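Local coordinates for ABC-type transport system, sugar-family extracellular solute-binding protein (Peptoclostridium difficile 630, PDB 6HNI), which binds tyrosine, probably delivering it as an extracellular lipoprotein to an ABC importer, and also has adhesive properties, at residues E126-T130 with N131-T135; S203-V206 with G207-V211; M224-V227 with S228-T232; E295-L298 with K299-M303. The protein carries 1 engineered substitution. One frame throughout, in Å; residues are numbered along the deposited sequence.

Contact 1: E126-T130 with N131-T135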
ATOM      1  N   GLU A 126      18.967  -1.913   5.405  1.00 16.42           N
ATOM      2  CA  GLU A 126      19.676  -1.862   6.697  1.00 16.31           C
ATOM      3  C   GLU A 126      20.444  -0.575   6.938  1.00 17.60           C
ATOM      4  O   GLU A 126      20.633  -0.212   8.095  1.00 20.41           O
ATOM      5  CB  GLU A 126      20.650  -3.051   6.806  1.00 21.16           C
ATOM      6  CG  GLU A 126      19.984  -4.413   6.765  1.00 28.20           C
ATOM      7  CD  GLU A 126      19.729  -4.953   5.332  1.00 38.45           C
ATOM      8  OE1 GLU A 126      20.144  -4.304   4.309  1.00 38.31           O
ATOM      9  OE2 GLU A 126      19.094  -6.037   5.225  1.00 52.50           O
ATOM     10  N   LYS A 127      20.943   0.062   5.868  1.00 17.63           N
ATOM     11  CA  LYS A 127      21.697   1.320   5.978  1.00 17.23           C
ATOM     12  C   LYS A 127      21.321   2.198   4.795  1.00 16.73           C
ATOM     13  O   LYS A 127      21.916   2.093   3.714  1.00 18.29           O
ATOM     14  CB  LYS A 127      23.203   1.076   5.996  1.00 20.49           C
ATOM     15  CG  LYS A 127      23.990   2.335   6.330  1.00 24.28           C
ATOM     16  CD  LYS A 127      25.488   2.043   6.446  1.00 30.63           C
ATOM     17  CE  LYS A 127      25.917   1.749   7.868  1.00 40.99           C
ATOM     18  NZ  LYS A 127      26.129   3.017   8.624  1.00 51.22           N
ATOM     19  N   PRO A 128      20.310   3.038   4.983  1.00 13.73           N
ATOM     20  CA  PRO A 128      19.820   3.807   3.846  1.00 14.83           C
ATOM     21  C   PRO A 128      20.837   4.634   3.141  1.00 15.13           C
ATOM     22  O   PRO A 128      20.858   4.695   1.904  1.00 15.89           O
ATOM     23  CB  PRO A 128      18.731   4.663   4.431  1.00 16.55           C
ATOM     24  CG  PRO A 128      18.189   3.841   5.512  1.00 18.50           C
ATOM     25  CD  PRO A 128      19.360   3.090   6.103  1.00 16.90           C
ATOM     26  N   GLY A 129      21.701   5.325   3.893  1.00 15.37           N
ATOM     27  CA  GLY A 129      22.750   6.080   3.258  1.00 18.02           C
ATOM     28  C   GLY A 129      22.289   7.319   2.506  1.00 17.72           C
ATOM     29  O   GLY A 129      23.039   7.858   1.689  1.00 22.31           O
ATOM     30  N   THR A 130      21.053   7.738   2.795  1.00 15.57           N
ATOM     31  CA  THR A 130      20.376   8.890   2.201  1.00 14.58           C
ATOM     32  C   THR A 130      19.623   9.587   3.349  1.00 14.42           C
ATOM     33  O   THR A 130      19.706   9.152   4.514  1.00 18.20           O
ATOM     34  CB  THR A 130      19.344   8.471   1.095  1.00 15.12           C
ATOM     35  OG1 THR A 130      18.281   7.746   1.709  1.00 15.59           O
ATOM     36  CG2 THR A 130      20.006   7.616   0.013  1.00 16.05           C
ATOM     37  N   ASN A 131      18.856  10.611   3.028  1.00 13.12           N
ATOM     38  CA  ASN A 131      17.998  11.277   3.988  1.00 12.37           C
ATOM     39  C   ASN A 131      16.640  10.616   4.223  1.00 11.81           C
ATOM     40  O   ASN A 131      15.715  11.240   4.727  1.00 13.47           O
ATOM     41  CB  ASN A 131      17.807  12.770   3.672  1.00 13.21           C
ATOM     42  CG  ASN A 131      17.154  13.036   2.291  1.00 14.38           C
ATOM     43  OD1 ASN A 131      17.636  12.504   1.297  1.00 15.77           O
ATOM     44  ND2 ASN A 131      16.180  13.929   2.242  1.00 13.37           N
ATOM     45  N   VAL A 132      16.517   9.347   3.822  1.00 12.33           N
ATOM     46  CA  VAL A 132      15.254   8.623   3.894  1.00 11.96           C
ATOM     47  C   VAL A 132      15.352   7.364   4.754  1.00 11.67           C
ATOM     48  O   VAL A 132      16.278   6.595   4.595  1.00 14.05           O
ATOM     49  CB  VAL A 132      14.793   8.166   2.479  1.00 11.85           C
ATOM     50  CG1 VAL A 132      13.438   7.505   2.573  1.00 13.98           C
ATOM     51  CG2 VAL A 132      14.752   9.389   1.569  1.00 12.68           C
ATOM     52  N   SER A 133      14.373   7.156   5.632  1.00 11.82           N
ATOM     53  CA  SER A 133      14.147   5.870   6.279  1.00 11.86           C
ATOM     54  C   SER A 133      12.654   5.710   6.535  1.00 11.25           C
ATOM     55  O   SER A 133      11.845   6.467   5.956  1.00 14.03           O
ATOM     56  CB  SER A 133      14.966   5.697   7.555  1.00 13.06           C
ATOM     57  OG  SER A 133      14.851   4.330   7.960  1.00 15.56           O
ATOM     58  N   GLY A 134      12.246   4.699   7.286  1.00 11.76           N
ATOM     59  CA  GLY A 134      10.879   4.491   7.632  1.00 11.97           C
ATOM     60  C   GLY A 134      10.486   3.037   7.564  1.00 11.05           C
ATOM     61  O   GLY A 134      11.213   2.172   7.946  1.00 13.13           O
ATOM     62  N   THR A 135       9.283   2.832   7.028  1.00 10.88           N
ATOM     63  CA  THR A 135       8.720   1.503   6.938  1.00 11.29           C
ATOM     64  C   THR A 135       8.345   1.171   5.458  1.00 11.31           C
ATOM     65  O   THR A 135       8.041   2.063   4.680  1.00 12.69           O
ATOM     66  CB  THR A 135       7.452   1.326   7.781  1.00 12.91           C
ATOM     67  OG1 THR A 135       6.537   2.381   7.523  1.00 13.55           O
ATOM     68  CG2 THR A 135       7.791   1.363   9.296  1.00 11.97           C
TER

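Contact 2: S203-V206 with G207-V211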
ATOM      1  N   SER A 203     -12.897  -5.487 -17.535  1.00 12.82           N
ATOM      2  CA  SER A 203     -13.849  -6.119 -18.444  1.00 12.49           C
ATOM      3  C   SER A 203     -13.155  -7.063 -19.420  1.00 13.64           C
ATOM      4  O   SER A 203     -13.687  -8.142 -19.723  1.00 17.84           O
ATOM      5  CB  SER A 203     -14.640  -5.046 -19.163  1.00 14.79           C
ATOM      6  OG  SER A 203     -15.394  -4.263 -18.272  1.00 15.69           O
ATOM      7  N   SER A 204     -11.962  -6.688 -19.860  1.00 14.26           N
ATOM      8  CA  SER A 204     -11.174  -7.459 -20.811  1.00 14.64           C
ATOM      9  C   SER A 204     -10.583  -8.741 -20.218  1.00 17.16           C
ATOM     10  O   SER A 204     -10.234  -9.693 -20.969  1.00 21.70           O
ATOM     11  CB  SER A 204     -10.030  -6.590 -21.380  1.00 19.44           C
ATOM     12  OG  SER A 204      -8.917  -6.480 -20.511  1.00 21.25           O
ATOM     13  N   LEU A 205     -10.413  -8.753 -18.900  1.00 16.84           N
ATOM     14  CA  LEU A 205      -9.924  -9.942 -18.175  1.00 18.53           C
ATOM     15  C   LEU A 205     -11.016 -11.001 -17.957  1.00 23.91           C
ATOM     16  O   LEU A 205     -10.694 -12.179 -17.775  1.00 21.87           O
ATOM     17  CB  LEU A 205      -9.272  -9.530 -16.877  1.00 18.12           C
ATOM     18  CG  LEU A 205      -7.963  -8.779 -17.026  1.00 17.99           C
ATOM     19  CD1 LEU A 205      -7.517  -8.231 -15.656  1.00 19.83           C
ATOM     20  CD2 LEU A 205      -6.899  -9.673 -17.601  1.00 20.67           C
ATOM     21  N   VAL A 206     -12.295 -10.606 -18.021  1.00 29.15           N
ATOM     22  CA  VAL A 206     -13.428 -11.569 -18.025  1.00 26.76           C
ATOM     23  C   VAL A 206     -13.366 -12.580 -19.171  1.00 26.11           C
ATOM     24  O   VAL A 206     -13.260 -12.233 -20.350  1.00 34.11           O
ATOM     25  CB  VAL A 206     -14.806 -10.837 -18.096  1.00 27.01           C
ATOM     26  CG1 VAL A 206     -15.988 -11.808 -18.217  1.00 32.03           C
ATOM     27  CG2 VAL A 206     -15.000  -9.943 -16.885  1.00 24.39           C
ATOM     28  N   GLY A 207     -13.528 -13.838 -18.821  1.00 26.54           N
ATOM     29  CA  GLY A 207     -13.460 -14.907 -19.757  1.00 29.89           C
ATOM     30  C   GLY A 207     -12.063 -15.391 -19.862  1.00 25.51           C
ATOM     31  O   GLY A 207     -11.881 -16.458 -20.419  1.00 33.73           O
ATOM     32  N   LYS A 208     -11.060 -14.641 -19.351  1.00 21.89           N
ATOM     33  CA  LYS A 208      -9.683 -15.036 -19.542  1.00 20.29           C
ATOM     34  C   LYS A 208      -8.970 -15.513 -18.280  1.00 15.67           C
ATOM     35  O   LYS A 208      -7.874 -16.043 -18.382  1.00 19.96           O
ATOM     36  CB  LYS A 208      -8.878 -13.905 -20.134  1.00 24.72           C
ATOM     37  CG  LYS A 208      -9.310 -13.475 -21.524  1.00 29.56           C
ATOM     38  CD  LYS A 208      -8.439 -12.340 -22.005  1.00 37.89           C
ATOM     39  CE  LYS A 208      -6.991 -12.761 -22.260  1.00 43.67           C
ATOM     40  NZ  LYS A 208      -6.094 -11.577 -22.339  1.00 52.57           N
ATOM     41  N   ILE A 209      -9.562 -15.278 -17.107  1.00 15.69           N
ATOM     42  CA  ILE A 209      -8.916 -15.570 -15.808  1.00 16.29           C
ATOM     43  C   ILE A 209      -9.867 -16.303 -14.874  1.00 16.97           C
ATOM     44  O   ILE A 209     -11.113 -16.221 -15.026  1.00 18.31           O
ATOM     45  CB  ILE A 209      -8.394 -14.271 -15.108  1.00 15.58           C
ATOM     46  CG1 ILE A 209      -9.557 -13.368 -14.620  1.00 14.58           C
ATOM     47  CG2 ILE A 209      -7.436 -13.581 -16.046  1.00 14.82           C
ATOM     48  CD1 ILE A 209      -9.118 -12.097 -13.867  1.00 14.53           C
ATOM     49  N   ASP A 210      -9.268 -16.978 -13.869  1.00 14.72           N
ATOM     50  CA  ASP A 210     -10.032 -17.670 -12.867  1.00 15.28           C
ATOM     51  C   ASP A 210     -10.128 -16.823 -11.571  1.00 14.62           C
ATOM     52  O   ASP A 210     -11.076 -16.989 -10.786  1.00 20.38           O
ATOM     53  CB  ASP A 210      -9.368 -19.010 -12.555  1.00 15.66           C
ATOM     54  CG  ASP A 210      -9.255 -19.947 -13.782  1.00 17.79           C
ATOM     55  OD1 ASP A 210     -10.236 -20.004 -14.568  1.00 22.56           O
ATOM     56  OD2 ASP A 210      -8.205 -20.642 -13.939  1.00 20.68           O
ATOM     57  N   VAL A 211      -9.103 -15.990 -11.339  1.00 12.27           N
ATOM     58  CA  VAL A 211      -8.993 -15.165 -10.119  0.50 12.43           C
ATOM     59  C   VAL A 211      -8.195 -13.919 -10.494  1.00 11.47           C
ATOM     60  O   VAL A 211      -7.342 -13.964 -11.377  1.00 13.19           O
ATOM     61  CB  VAL A 211      -8.305 -15.991  -9.006  0.50 12.81           C
ATOM     62  CG1 VAL A 211      -6.830 -16.227  -9.329  0.50 14.59           C
ATOM     63  CG2 VAL A 211      -8.417 -15.303  -7.628  0.50 11.46           C
TER

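Contact 3: M224-V227 with S228-T232. With EDO (1,2-ethanediol), chain F.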
ATOM      1  N   MET A 224     -11.201   0.353  -6.491  1.00 14.46           N
ATOM      2  CA  MET A 224     -11.651  -0.991  -6.109  0.50 13.73           C
ATOM      3  C   MET A 224     -13.153  -1.220  -6.204  1.00 14.21           C
ATOM      4  O   MET A 224     -13.580  -2.275  -6.627  1.00 16.89           O
ATOM      5  CB  MET A 224     -11.144  -1.395  -4.713  0.50 15.27           C
ATOM      6  CG  MET A 224      -9.841  -2.159  -4.794  0.50 18.07           C
ATOM      7  SD  MET A 224      -9.838  -3.678  -5.819  0.50 17.73           S
ATOM      8  CE  MET A 224     -11.436  -4.404  -5.426  0.50 19.58           C
ATOM      9  N   PRO A 225     -13.969  -0.221  -5.817  1.00 13.77           N
ATOM     10  CA  PRO A 225     -15.416  -0.480  -5.940  1.00 15.42           C
ATOM     11  C   PRO A 225     -15.870  -0.818  -7.375  1.00 15.16           C
ATOM     12  O   PRO A 225     -16.784  -1.642  -7.525  1.00 16.12           O
ATOM     13  CB  PRO A 225     -16.037   0.802  -5.410  1.00 15.67           C
ATOM     14  CG  PRO A 225     -14.993   1.302  -4.414  1.00 17.07           C
ATOM     15  CD  PRO A 225     -13.684   1.023  -5.083  1.00 15.55           C
ATOM     16  N   ILE A 226     -15.261  -0.196  -8.374  1.00 14.17           N
ATOM     17  CA  ILE A 226     -15.513  -0.530  -9.784  1.00 13.06           C
ATOM     18  C   ILE A 226     -15.026  -1.938 -10.119  1.00 13.34           C
ATOM     19  O   ILE A 226     -15.761  -2.744 -10.739  1.00 14.79           O
ATOM     20  CB  ILE A 226     -14.856   0.500 -10.735  1.00 15.04           C
ATOM     21  CG1 ILE A 226     -15.520   1.875 -10.551  1.00 17.70           C
ATOM     22  CG2 ILE A 226     -15.012   0.069 -12.215  1.00 15.55           C
ATOM     23  CD1 ILE A 226     -14.839   3.025 -11.250  1.00 19.38           C
ATOM     24  N   VAL A 227     -13.792  -2.255  -9.744  1.00 13.39           N
ATOM     25  CA  VAL A 227     -13.227  -3.564  -9.991  1.00 14.07           C
ATOM     26  C   VAL A 227     -14.080  -4.647  -9.366  1.00 13.86           C
ATOM     27  O   VAL A 227     -14.441  -5.637 -10.045  1.00 15.33           O
ATOM     28  CB  VAL A 227     -11.769  -3.656  -9.518  1.00 15.27           C
ATOM     29  CG1 VAL A 227     -11.246  -5.083  -9.589  1.00 17.05           C
ATOM     30  CG2 VAL A 227     -10.892  -2.722 -10.296  1.00 14.77           C
ATOM     31  N   SER A 228     -14.470  -4.441  -8.123  1.00 15.01           N
ATOM     32  CA  SER A 228     -15.306  -5.369  -7.379  1.00 14.95           C
ATOM     33  C   SER A 228     -16.661  -5.629  -8.070  1.00 14.68           C
ATOM     34  O   SER A 228     -17.091  -6.776  -8.216  1.00 16.68           O
ATOM     35  CB  SER A 228     -15.559  -4.848  -5.945  1.00 16.89           C
ATOM     36  OG  SER A 228     -16.559  -5.623  -5.287  1.00 18.58           O
ATOM     37  N   LYS A 229     -17.323  -4.562  -8.471  1.00 14.96           N
ATOM     38  CA  LYS A 229     -18.650  -4.662  -9.051  1.00 15.83           C
ATOM     39  C   LYS A 229     -18.603  -5.529 -10.321  1.00 14.45           C
ATOM     40  O   LYS A 229     -19.398  -6.468 -10.486  1.00 18.13           O
ATOM     41  CB  LYS A 229     -19.207  -3.258  -9.353  1.00 18.14           C
ATOM     42  CG  LYS A 229     -20.662  -3.237  -9.693  1.00 20.60           C
ATOM     43  CD  LYS A 229     -21.579  -3.275  -8.501  1.00 22.97           C
ATOM     44  CE  LYS A 229     -23.012  -3.268  -9.008  1.00 26.48           C
ATOM     45  NZ  LYS A 229     -23.963  -3.178  -7.882  1.00 34.95           N
ATOM     46  N   ILE A 230     -17.668  -5.223 -11.215  1.00 13.62           N
ATOM     47  CA  ILE A 230     -17.562  -5.976 -12.471  1.00 13.33           C
ATOM     48  C   ILE A 230     -17.061  -7.415 -12.229  1.00 14.82           C
ATOM     49  O   ILE A 230     -17.542  -8.389 -12.834  1.00 17.29           O
ATOM     50  CB  ILE A 230     -16.674  -5.240 -13.498  1.00 13.99           C
ATOM     51  CG1 ILE A 230     -17.356  -3.921 -13.910  1.00 16.37           C
ATOM     52  CG2 ILE A 230     -16.420  -6.088 -14.745  1.00 14.65           C
ATOM     53  CD1 ILE A 230     -16.487  -2.920 -14.601  1.00 16.60           C
ATOM     54  N   ALA A 231     -16.079  -7.576 -11.355  1.00 14.21           N
ATOM     55  CA  ALA A 231     -15.566  -8.919 -11.092  1.00 14.81           C
ATOM     56  C   ALA A 231     -16.633  -9.829 -10.493  1.00 15.86           C
ATOM     57  O   ALA A 231     -16.776 -10.992 -10.907  1.00 17.46           O
ATOM     58  CB  ALA A 231     -14.361  -8.853 -10.165  1.00 14.69           C
ATOM     59  N   THR A 232     -17.364  -9.310  -9.516  1.00 15.95           N
ATOM     60  CA  THR A 232     -18.316 -10.080  -8.752  1.00 17.19           C
ATOM     61  C   THR A 232     -19.509 -10.465  -9.634  1.00 17.20           C
ATOM     62  O   THR A 232     -20.032 -11.572  -9.522  1.00 21.40           O
ATOM     63  CB  THR A 232     -18.753  -9.330  -7.474  1.00 18.66           C
ATOM     64  OG1 THR A 232     -17.582  -8.987  -6.739  1.00 20.65           O
ATOM     65  CG2 THR A 232     -19.617 -10.195  -6.588  1.00 20.59           C
TER
HETATM   66  C1  EDO F 405     -14.476   4.079  -7.447  1.00 23.37           C
HETATM   67  O1  EDO F 405     -14.170   2.752  -7.702  1.00 28.39           O
HETATM   68  C2  EDO F 405     -15.877   4.299  -6.919  1.00 43.70           C
HETATM   69  O2  EDO F 405     -16.797   4.430  -8.003  1.00 43.96           O

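Contact 4: E295-L298 with K299-M303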
ATOM      1  N   GLU A 295     -17.524 -10.633   3.811  1.00 20.51           N
ATOM      2  CA  GLU A 295     -18.617 -11.618   3.853  0.50 21.16           C
ATOM      3  C   GLU A 295     -19.729 -11.332   2.844  1.00 20.19           C
ATOM      4  O   GLU A 295     -20.466 -12.230   2.478  1.00 24.95           O
ATOM      5  CB  GLU A 295     -19.211 -11.765   5.272  0.50 24.51           C
ATOM      6  CG  GLU A 295     -19.968 -10.569   5.834  0.50 24.86           C
ATOM      7  CD  GLU A 295     -20.677 -10.896   7.159  0.50 29.07           C
ATOM      8  OE1 GLU A 295     -21.922 -10.952   7.191  0.50 30.00           O
ATOM      9  OE2 GLU A 295     -19.998 -11.109   8.182  0.50 26.26           O
ATOM     10  N   ASP A 296     -19.882 -10.063   2.428  1.00 20.75           N
ATOM     11  CA  ASP A 296     -20.923  -9.693   1.453  1.00 22.53           C
ATOM     12  C   ASP A 296     -20.530 -10.228   0.080  1.00 19.57           C
ATOM     13  O   ASP A 296     -21.351 -10.770  -0.659  1.00 22.33           O
ATOM     14  CB  ASP A 296     -21.077  -8.166   1.330  1.00 24.72           C
ATOM     15  CG  ASP A 296     -21.619  -7.518   2.586  1.00 29.20           C
ATOM     16  OD1 ASP A 296     -22.559  -8.118   3.146  1.00 38.57           O
ATOM     17  OD2 ASP A 296     -21.121  -6.423   2.993  1.00 36.64           O
ATOM     18  N   ILE A 297     -19.261 -10.072  -0.254  1.00 17.93           N
ATOM     19  CA  ILE A 297     -18.711 -10.594  -1.525  1.00 18.25           C
ATOM     20  C   ILE A 297     -18.706 -12.121  -1.522  1.00 19.12           C
ATOM     21  O   ILE A 297     -19.078 -12.726  -2.517  1.00 19.12           O
ATOM     22  CB  ILE A 297     -17.285 -10.030  -1.802  1.00 16.83           C
ATOM     23  CG1 ILE A 297     -17.306  -8.511  -1.938  1.00 17.55           C
ATOM     24  CG2 ILE A 297     -16.662 -10.616  -3.052  1.00 15.70           C
ATOM     25  CD1 ILE A 297     -18.191  -7.944  -3.027  1.00 18.62           C
ATOM     26  N   LEU A 298     -18.351 -12.736  -0.391  1.00 19.56           N
ATOM     27  CA  LEU A 298     -18.377 -14.186  -0.232  1.00 19.23           C
ATOM     28  C   LEU A 298     -19.771 -14.739  -0.567  1.00 22.07           C
ATOM     29  O   LEU A 298     -19.899 -15.697  -1.320  1.00 22.88           O
ATOM     30  CB  LEU A 298     -18.035 -14.593   1.185  1.00 21.69           C
ATOM     31  CG  LEU A 298     -17.847 -16.079   1.471  1.00 22.86           C
ATOM     32  CD1 LEU A 298     -16.565 -16.611   0.875  1.00 22.85           C
ATOM     33  CD2 LEU A 298     -17.846 -16.287   2.963  1.00 23.73           C
ATOM     34  N   LYS A 299     -20.798 -14.108   0.005  1.00 21.14           N
ATOM     35  CA  LYS A 299     -22.169 -14.517  -0.212  1.00 22.81           C
ATOM     36  C   LYS A 299     -22.590 -14.263  -1.663  1.00 24.07           C
ATOM     37  O   LYS A 299     -23.248 -15.115  -2.274  1.00 26.05           O
ATOM     38  CB  LYS A 299     -23.117 -13.799   0.758  1.00 22.98           C
ATOM     39  CG  LYS A 299     -24.578 -14.199   0.570  1.00 28.10           C
ATOM     40  CD  LYS A 299     -25.471 -13.481   1.559  1.00 36.22           C
ATOM     41  CE  LYS A 299     -26.918 -13.567   1.114  1.00 42.52           C
ATOM     42  NZ  LYS A 299     -27.795 -12.838   2.065  1.00 52.66           N
ATOM     43  N   ALA A 300     -22.224 -13.121  -2.229  1.00 22.80           N
ATOM     44  CA  ALA A 300     -22.545 -12.827  -3.638  1.00 23.55           C
ATOM     45  C   ALA A 300     -21.947 -13.855  -4.603  1.00 21.82           C
ATOM     46  O   ALA A 300     -22.538 -14.135  -5.657  1.00 25.20           O
ATOM     47  CB  ALA A 300     -22.093 -11.429  -4.020  1.00 22.88           C
ATOM     48  N   LEU A 301     -20.790 -14.429  -4.260  1.00 21.11           N
ATOM     49  CA  LEU A 301     -20.153 -15.484  -5.083  1.00 22.28           C
ATOM     50  C   LEU A 301     -20.725 -16.893  -4.831  1.00 24.88           C
ATOM     51  O   LEU A 301     -20.279 -17.861  -5.444  1.00 28.18           O
ATOM     52  CB  LEU A 301     -18.632 -15.479  -4.860  1.00 20.52           C
ATOM     53  CG  LEU A 301     -17.906 -14.201  -5.329  1.00 20.18           C
ATOM     54  CD1 LEU A 301     -16.473 -14.271  -4.925  1.00 20.30           C
ATOM     55  CD2 LEU A 301     -17.909 -14.039  -6.850  1.00 20.51           C
ATOM     56  N   GLY A 302     -21.664 -16.991  -3.896  1.00 27.14           N
ATOM     57  CA  GLY A 302     -22.301 -18.231  -3.509  1.00 28.15           C
ATOM     58  C   GLY A 302     -21.403 -19.127  -2.690  1.00 28.59           C
ATOM     59  O   GLY A 302     -21.593 -20.338  -2.697  1.00 32.58           O
ATOM     60  N   MET A 303     -20.427 -18.556  -1.990  1.00 27.49           N
ATOM     61  CA  MET A 303     -19.500 -19.349  -1.197  1.00 27.61           C
ATOM     62  C   MET A 303     -19.912 -19.460   0.269  1.00 30.81           C
ATOM     63  O   MET A 303     -20.581 -18.573   0.825  1.00 32.70           O
ATOM     64  CB  MET A 303     -18.108 -18.742  -1.309  1.00 23.74           C
ATOM     65  CG  MET A 303     -17.535 -18.796  -2.726  1.00 24.27           C
ATOM     66  SD  MET A 303     -15.940 -17.930  -2.714  1.00 26.78           S
ATOM     67  CE  MET A 303     -15.476 -18.115  -4.426  1.00 24.37           C
TER

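Contact 1: E126-T130 with N131-T135
Pro128 and Thr130 both close on Val132, one from each end of its backbone, and this is where the turn is compact. The CB of Pro128 lies 3.1 Å from the carbonyl O of Val132, with CG of the same ring at 3.5 Å from that O. The oxygen is thus lidded by aliphatic ring atoms, and no polar partner is found for it in the model. At the other end, the Val132 N-H reaches the hydroxyl of Thr130, N to OG1 3.2 Å, with 148° at the hydrogen. Thr130 presents OG1 because chi1 of 66° sets it between its own N and carbonyl carbon, next to the chain that follows. The same OG1 also bonds to Leu121 O, so the hydroxyl is gripped twice and its rotation is probably fixed. It further rests 3.6 Å from CB of Val132, while Phe100 of helix 93-102 packs against both side chains.

Toward Ser133 the fit slackens: its OG is 4.2 Å from Pro128 CG and turns to Met281 O for a hydrogen bond. Asn131 spends its amide elsewhere too, ND2 bonding Thr103 O and Ile106 O. Ahead of the proline the chain is open to solvent; Lys127 lies exposed there and forms a salt bridge with Asp280.

A side-chain oxygen accepting the N-H two residues on defines an ST turn, here leading the chain into 132-136, an edge strand of the five-stranded parallel sheet in this periplasmic-binding-protein fold.

Contact 2: S203-V206 with G207-V211
Leu205 and Lys208 are joined across a type II beta turn, which follows helix 198-205 and sends the chain toward strand 211-214 of the four-stranded parallel sheet. The backbone evidence is direct. Lys208 N donates to Leu205 O at 2.9 Å, and the two CA atoms are 5.3 Å apart. Between them Val206 has phi/psi of -58/131°, and Gly207 follows with positive phi (90°), as expected for the two central positions of such a turn. Just before, and overlapping it, Val206 N makes a weak i to i+3 bond to Ser203 O.

Carbon-to-oxygen packing comes next. The aliphatic part of Lys208 folds back alongside the helix end: its CB is 3.4 Å from Leu205 O, and the chain runs straight through chi2, which brings CD to 3.4 Å from Ser204 O; the bend at chi3 comes only beyond CD. The hydroxyl of Ser204 bonds to Gly201 O within the helix and takes no part in this.

Apolar contact supplies the buried side. Leu205 and Ile209 both touch Val188 of strand 186-192, whereas Val206 leans the other way, against Asn234 and Ile236. Ile209 turns its longer branch inward under the turn. With CG1 placed between its backbone N and carbonyl carbon, that atom passes 3.6 Å from Leu205 O and the terminal CD1 comes to 4.0 Å from Leu205 CB.

Contact 3: M224-V227 with S228-T232
Met224 and Ser228 open a run of i to i+4 backbone bonds in the alpha-helix 224-233, a helix of the lobe built on the four-stranded sheet. Ser228 N bonds to Met224 O at 2.8 Å, nearly straight at the hydrogen (171°). Its CB also lies against that oxygen. Chi1 of 170° swings OG anti to the backbone N, and the hydroxyl bonds to Gly249 O, tying the helix to the loop beside it.

Lys229 repeats the pattern with N to Pro225 O at 3.1 Å. Only the base of its side chain stays near the first turn, CB being 3.4 Å from Pro225 O; the rest leads away from the helix.

Ile230 bonds through N to Ile226 O and adds apolar contact. One helical turn apart and with nearly equal torsions, the two isoleucines lie side by side pointing the same way, with Ile226 CG2 4.1 Å from Ile230 CD1. Both meet helix 198-205, Ile226 on Val198 and Ile230 on Ile202. At the helix start, an ethanediol, probably from the crystallisation liquor, accepts the Ile226 N-H on its O1 at 3.2 Å.

Ala231 continues the series at Val227 O, its small CB seated close to the same oxygen on the buried side.

Thr232 returns to Ser228 O with two donors, which arrive on opposite faces of the carbonyl plane: the backbone N at 2.9 Å and the hydroxyl OG1 at 2.7 Å.

Contact 4: E295-L298 with K299-M303
Leu298 meets Met303 where helix 295-300 ends in a Schellman motif, the helix belonging to the beta-alpha-beta unit of strands 290-294 and 311-314. Leu298 is the most deeply covered residue here. Its carbonyl O accepts the N-H of Met303 at 3.0 Å, and inside this loop Gly302 N bonds to Lys299 O at 2.9 Å. That nested pair, with phi of 74° at Gly302, meets the motif's definition. Leu298 O also receives a weak bond from Leu301 N, whose main acceptor is Ile297 O. The apolar contact between C3 (Leu298) and C'' (Met303) that usually accompanies the motif is present too: the two side chains cross at about a right angle, and Phe151 of helix 148-151 touches both.

Lys299 contributes through its backbone and its first carbon. Its N bonds to Glu295 O at 3.1 Å, and CB packs near that same oxygen, while the extended chain beyond leads out to solvent.

Ile297 accepts Leu301 N on its carbonyl O at 3.0 Å, the last alpha-helical bond before the chain turns. Leu301 lies side by side with it, pointing the same way; the touch is Ile297 CG2 on Leu301 CD1 at 4.1 Å.

The tightest place is again at Leu298. Chi1 of -172° carries CG anti to its backbone N, and one methyl, CD1, is pressed to 3.4 Å from Met303 CB, closer than ordinary carbon contact, with Met303 SD 3.9 Å from the same methyl.

Contact 1 stands apart from the rest. It lies across the chain's centre from the other three, with centres about 37 to 43 Å away, and it belongs to the edge of the five-stranded sheet. Contacts 2, 3 and 4 form one connected group in the other lobe, contact 3 being the middle member. It meets contact 2 where Ser203 OG touches Ile230 CD1 (4.1 Å) and contact 4 where Ile297 CD1 packs 3.6 Å from Ser228 OG. Contacts 2 and 4 stay about 8 Å apart at their nearest atoms. The bound tyrosine lies about 7 Å from the Met224 side chain in contact 3 and about 12 Å from that of Val132 in contact 1.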